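Local coordinates for Chymotrypsin/elastase isoinhibitor 1 (Ascaris suum, PDB 1EAI), which inhibits host serine proteinases such as chymotrypsin and elastase, defending the secreting roundworm, through a reactive-site loop on a small disulfide-rich scaffold, at residues Glu9-Cys14 / Pro36-Ser41; Thr15-Lys20 / Pro28-Cys33. One frame throughout, in Å; residues are numbered along the deposited sequence.

Interaction 1: residues Glu9-Cys14 / Pro36-Ser41; sequences EVWTEC and PSCECS
Glu9 opens the contact beside Cys38, its OE1 3.4 Å from Cys38 CB. That carboxylate is engaged further off: OE1 accepts from Gly6 N and OE2 forms a salt bridge with Arg48, while Cys38 is itself bonded to Cys5. Val10 and Glu39 form a hydrogen-bonded pair of the two-stranded antiparallel sheet, with Val10 N 2.8 Å from Glu39 O and Glu39 N donating back to Val10 O. Trp11 faces Cys38 in the non-hydrogen-bonded pair. Its CG is anti to the backbone N (chi1 180°), and with chi2 at -81° the indole covers the Ser37 peptide, Ser37 O standing 3.3 Å above the ring plane toward the rim. Cys38 SG sits at the edge of the six-membered ring, in plane, 3.9 Å from Trp11 CE3, and Trp11 CZ2 meets Pro36 CB obliquely. Thr12 pairs with Ser37 by two bonds, and its methyl CG2 lies 3.9 Å from Glu39 OE1; Thr12 OG1 accepts from Cys14 N, closing an ST turn. The Glu13 chain bends at chi2 (-69°), turning CD back, and OE1 lies 3.4 Å from Pro36 CG, while OE2 takes a weak bond from Trp11 NE1. Four backbone bonds thus fix the register of this small TIL-domain sheet, whereas the buried carboxylates of Glu9 and Glu39 are held from outside it, Glu39 OE2 accepting from Gly16 N.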
loop_
_atom_site.group_PDB
_atom_site.type_symbol
_atom_site.label_atom_id
_atom_site.label_comp_id
_atom_site.label_asym_id
_atom_site.label_seq_id
_atom_site.Cartn_x
_atom_site.Cartn_y
_atom_site.Cartn_z
ATOM N N GLU C 9 9.015 -17.865 8.448
ATOM C CA GLU C 9 9.049 -16.483 8.023
ATOM C C GLU C 9 10.370 -15.767 8.437
ATOM O O GLU C 9 10.901 -15.897 9.595
ATOM C CB GLU C 9 7.876 -15.767 8.714
ATOM C CG GLU C 9 6.498 -16.068 8.091
ATOM C CD GLU C 9 5.465 -15.097 8.606
ATOM O OE1 GLU C 9 5.477 -14.443 9.696
ATOM O OE2 GLU C 9 4.448 -15.140 7.806
ATOM N N VAL C 10 10.888 -14.926 7.542
ATOM C CA VAL C 10 12.109 -14.270 7.955
ATOM C C VAL C 10 12.001 -12.730 7.743
ATOM O O VAL C 10 11.531 -12.306 6.686
ATOM C CB VAL C 10 13.292 -14.890 7.181
ATOM C CG1 VAL C 10 14.469 -13.947 7.223
ATOM C CG2 VAL C 10 13.757 -16.332 7.503
ATOM N N TRP C 11 12.320 -11.896 8.773
ATOM C CA TRP C 11 12.261 -10.415 8.715
ATOM C C TRP C 11 13.188 -9.720 7.705
ATOM O O TRP C 11 14.385 -9.808 7.777
ATOM C CB TRP C 11 12.277 -9.767 10.155
ATOM C CG TRP C 11 12.229 -8.238 10.165
ATOM C CD1 TRP C 11 13.271 -7.328 9.976
ATOM C CD2 TRP C 11 11.033 -7.432 10.084
ATOM N NE1 TRP C 11 12.760 -6.012 9.803
ATOM C CE2 TRP C 11 11.404 -6.063 9.930
ATOM C CE3 TRP C 11 9.717 -7.770 10.125
ATOM C CZ2 TRP C 11 10.499 -5.024 9.917
ATOM C CZ3 TRP C 11 8.786 -6.724 10.101
ATOM C CH2 TRP C 11 9.166 -5.369 10.031
ATOM N N THR C 12 12.686 -8.993 6.690
ATOM C CA THR C 12 13.624 -8.263 5.785
ATOM C C THR C 12 13.172 -6.779 5.626
ATOM O O THR C 12 11.931 -6.424 5.687
ATOM C CB THR C 12 13.780 -8.919 4.367
ATOM O OG1 THR C 12 14.684 -8.249 3.469
ATOM C CG2 THR C 12 12.462 -8.960 3.654
ATOM N N GLU C 13 14.176 -5.947 5.337
ATOM C CA GLU C 13 14.002 -4.553 5.033
ATOM C C GLU C 13 13.770 -4.328 3.561
ATOM O O GLU C 13 13.353 -3.246 3.196
ATOM C CB GLU C 13 15.282 -3.789 5.343
ATOM C CG GLU C 13 15.620 -3.825 6.837
ATOM C CD GLU C 13 14.662 -3.034 7.677
ATOM O OE1 GLU C 13 13.903 -2.196 7.202
ATOM O OE2 GLU C 13 14.746 -3.362 8.963
ATOM N N CYS C 14 14.237 -5.264 2.704
ATOM C CA CYS C 14 14.026 -5.280 1.248
ATOM C C CYS C 14 13.196 -6.510 0.845
ATOM O O CYS C 14 13.745 -7.605 0.617
ATOM C CB CYS C 14 15.312 -5.200 0.410
ATOM S SG CYS C 14 15.025 -5.246 -1.391
ATOM N N PRO C 36 9.220 -3.351 4.285
ATOM C CA PRO C 36 9.743 -4.345 5.224
ATOM C C PRO C 36 8.708 -5.232 5.777
ATOM O O PRO C 36 7.607 -4.724 5.921
ATOM C CB PRO C 36 10.447 -3.594 6.321
ATOM C CG PRO C 36 10.837 -2.289 5.629
ATOM C CD PRO C 36 9.792 -2.017 4.540
ATOM N N SER C 37 9.040 -6.537 6.003
ATOM C CA SER C 37 8.051 -7.474 6.414
ATOM C C SER C 37 8.593 -8.850 6.897
ATOM O O SER C 37 9.809 -9.082 6.930
ATOM C CB SER C 37 7.082 -7.557 5.250
ATOM O OG SER C 37 7.484 -8.476 4.263
ATOM N N CYS C 38 7.696 -9.724 7.390
ATOM C CA CYS C 38 7.942 -11.087 7.831
ATOM C C CYS C 38 7.672 -11.862 6.585
ATOM O O CYS C 38 6.496 -11.911 6.151
ATOM C CB CYS C 38 6.957 -11.456 8.958
ATOM S SG CYS C 38 7.581 -11.030 10.603
ATOM N N GLU C 39 8.737 -12.141 5.821
ATOM C CA GLU C 39 8.602 -12.787 4.489
ATOM C C GLU C 39 8.680 -14.370 4.385
ATOM O O GLU C 39 9.449 -15.018 5.141
ATOM C CB GLU C 39 9.676 -12.074 3.621
ATOM C CG GLU C 39 9.806 -12.502 2.146
ATOM C CD GLU C 39 11.180 -12.224 1.532
ATOM O OE1 GLU C 39 12.288 -12.530 2.024
ATOM O OE2 GLU C 39 11.082 -11.505 0.457
ATOM N N CYS C 40 7.817 -14.992 3.560
ATOM C CA CYS C 40 7.755 -16.411 3.157
ATOM C C CYS C 40 8.414 -16.462 1.780
ATOM O O CYS C 40 7.655 -16.230 0.849
ATOM C CB CYS C 40 6.294 -16.903 2.824
ATOM S SG CYS C 40 5.989 -18.722 2.912
ATOM N N SER C 41 9.757 -16.667 1.610
ATOM C CA SER C 41 10.343 -16.607 0.220
ATOM C C SER C 41 10.502 -17.887 -0.537
ATOM O O SER C 41 11.037 -18.841 -0.026
ATOM C CB SER C 41 11.746 -16.000 0.147
ATOM O OG SER C 41 12.172 -15.975 1.491
HETATM O O HOH W 1 14.240 -10.523 -0.157
#

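Interaction 2: residues Thr15-Lys20 / Pro28-Cys33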
loop_
_atom_site.group_PDB
_atom_site.type_symbol
_atom_site.label_atom_id
_atom_site.label_comp_id
_atom_site.label_asym_id
_atom_site.label_seq_id
_atom_site.Cartn_x
_atom_site.Cartn_y
_atom_site.Cartn_z
ATOM N N THR C 15 11.887 -6.362 0.824
ATOM C CA THR C 15 10.973 -7.443 0.474
ATOM C C THR C 15 10.865 -7.749 -1.061
ATOM O O THR C 15 10.915 -6.830 -1.860
ATOM C CB THR C 15 9.672 -6.895 1.133
ATOM O OG1 THR C 15 9.743 -7.095 2.554
ATOM C CG2 THR C 15 8.406 -7.597 0.659
ATOM N N GLY C 16 10.578 -9.005 -1.555
ATOM C CA GLY C 16 10.407 -9.314 -2.988
ATOM C C GLY C 16 9.055 -9.949 -3.284
ATOM O O GLY C 16 8.102 -9.421 -2.814
ATOM N N CYS C 17 8.907 -11.014 -4.114
ATOM C CA CYS C 17 7.578 -11.587 -4.324
ATOM C C CYS C 17 7.451 -12.964 -3.696
ATOM O O CYS C 17 8.433 -13.650 -3.544
ATOM C CB CYS C 17 7.165 -11.650 -5.814
ATOM S SG CYS C 17 7.478 -10.120 -6.747
ATOM N N GLU C 18 6.245 -13.303 -3.283
ATOM C CA GLU C 18 5.743 -14.511 -2.650
ATOM C C GLU C 18 4.905 -15.372 -3.628
ATOM O O GLU C 18 4.271 -14.846 -4.578
ATOM C CB GLU C 18 4.903 -14.157 -1.383
ATOM C CG GLU C 18 5.599 -13.469 -0.174
ATOM C CD GLU C 18 4.774 -13.525 1.114
ATOM O OE1 GLU C 18 3.564 -13.589 1.132
ATOM O OE2 GLU C 18 5.413 -13.483 2.264
ATOM N N MET C 19 4.816 -16.742 -3.445
ATOM C CA MET C 19 4.054 -17.604 -4.377
ATOM C C MET C 19 3.083 -18.544 -3.631
ATOM O O MET C 19 3.462 -19.041 -2.543
ATOM C CB MET C 19 5.014 -18.527 -5.136
ATOM C CG MET C 19 5.943 -17.842 -6.153
ATOM S SD MET C 19 7.208 -18.923 -6.930
ATOM C CE MET C 19 6.117 -19.918 -7.992
ATOM N N LYS C 20 1.830 -18.735 -4.112
ATOM C CA LYS C 20 0.966 -19.704 -3.408
ATOM C C LYS C 20 1.265 -21.116 -3.961
ATOM O O LYS C 20 1.880 -21.273 -5.032
ATOM C CB LYS C 20 -0.463 -19.615 -3.859
ATOM C CG LYS C 20 -1.232 -18.371 -3.548
ATOM C CD LYS C 20 -1.909 -18.425 -2.204
ATOM C CE LYS C 20 -2.896 -17.274 -1.969
ATOM N NZ LYS C 20 -3.380 -17.088 -0.546
ATOM N N PRO C 28 6.099 -12.827 -13.320
ATOM C CA PRO C 28 7.055 -11.691 -13.060
ATOM C C PRO C 28 7.265 -11.122 -11.649
ATOM O O PRO C 28 6.319 -10.942 -10.921
ATOM C CB PRO C 28 6.437 -10.486 -13.815
ATOM C CG PRO C 28 5.216 -10.969 -14.618
ATOM C CD PRO C 28 4.940 -12.399 -14.169
ATOM N N CYS C 29 8.479 -10.702 -11.295
ATOM C CA CYS C 29 8.700 -9.959 -10.050
ATOM C C CYS C 29 9.485 -8.659 -10.407
ATOM O O CYS C 29 10.653 -8.705 -10.849
ATOM C CB CYS C 29 9.371 -10.805 -8.948
ATOM S SG CYS C 29 9.461 -10.014 -7.313
ATOM N N PRO C 30 8.870 -7.446 -10.250
ATOM C CA PRO C 30 9.594 -6.221 -10.584
ATOM C C PRO C 30 10.911 -6.033 -9.834
ATOM O O PRO C 30 10.982 -6.347 -8.640
ATOM C CB PRO C 30 8.607 -5.082 -10.397
ATOM C CG PRO C 30 7.233 -5.696 -10.546
ATOM C CD PRO C 30 7.370 -7.186 -10.151
ATOM N N LEU C 31 11.945 -5.461 -10.480
ATOM C CA LEU C 31 13.232 -5.313 -9.772
ATOM C C LEU C 31 13.367 -4.222 -8.632
ATOM O O LEU C 31 14.457 -3.602 -8.387
ATOM C CB LEU C 31 14.487 -5.483 -10.730
ATOM C CG LEU C 31 14.684 -6.990 -11.189
ATOM C CD1 LEU C 31 15.628 -7.125 -12.387
ATOM C CD2 LEU C 31 15.373 -7.808 -10.091
ATOM N N MET C 32 12.245 -3.899 -7.961
ATOM C CA MET C 32 12.294 -2.910 -6.900
ATOM C C MET C 32 11.973 -3.407 -5.469
ATOM O O MET C 32 10.913 -3.988 -5.269
ATOM C CB MET C 32 11.257 -1.825 -7.294
ATOM C CG MET C 32 11.224 -0.663 -6.290
ATOM S SD MET C 32 10.212 0.792 -6.733
ATOM C CE MET C 32 8.590 0.123 -7.129
ATOM N N CYS C 33 12.727 -3.044 -4.385
ATOM C CA CYS C 33 12.294 -3.405 -3.021
ATOM C C CYS C 33 10.921 -2.903 -2.626
ATOM O O CYS C 33 10.572 -1.756 -2.893
ATOM C CB CYS C 33 13.181 -2.800 -1.986
ATOM S SG CYS C 33 14.901 -3.326 -2.224
#
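The backbones of Thr15-Cys17 and Pro28-Cys33 run in nearly opposite directions, 174° apart end to end, yet no hydrogen bond joins them, and CA atoms of Cys17 and Cys29 stay 6.1 Å apart. The link is instead a disulfide, one of the cross-links of the cysteine-rich TIL fold, and it ties the strand leading into the reactive site, 28-30, to the loop after strand 10-12. Cys17 and Cys29 point their CB atoms at each other. Cys17 SG is anti to its carbonyl carbon, whereas Cys29 SG is anti to its backbone N (chi1 -172°), so the two half-cystines reach the bridge by different rotations. Little else touches: Gly16 C lies 4.0 Å from Cys29 SG, and Thr15 O approaches Cys33 CA at 3.9 Å. Thr15 OG1 is hydrogen-bonded to Arg35 O and Ser37 OG, and a disulfide joins Cys33 to Cys14, so the far end of the loop is also tied down. Leu31 and Met32, the reactive-site pair, make no substantial contact with Thr15-Lys20; Leu31 instead packs on the backbone of another protein chain. Cys29 and Pro30 pair with a strand of that chain in an antiparallel ladder, as expected when an inhibitor presents its loop in extended form. At the bridge itself, Cys17 SG and Cys29 SG are 2.1 Å apart with a torsion of 92° about the S–S bond, close to the unstrained value.

In the fold
From the N terminus, the chain enters strand 10-12 and passes through Glu13 and Cys14 into 15-20, then turns through an intervening loop to strand 28-30 and the reactive-site pair, and returns through Arg34 and Arg35 to strand 37-39. Interaction 2 closes the shorter loop, with 7 residues between its segments, and is nested within the loop of 21 residues closed by interaction 1. Their centres are 11 Å apart. The disulfide Cys14–Cys33 joins a segment of each, and a probable hydrogen bond runs from Cys40 N to Glu18 OE2. Together they connect the reactive-site loop to the small sheet, while Cys40–Cys54 extends the ties toward the C-terminal strands.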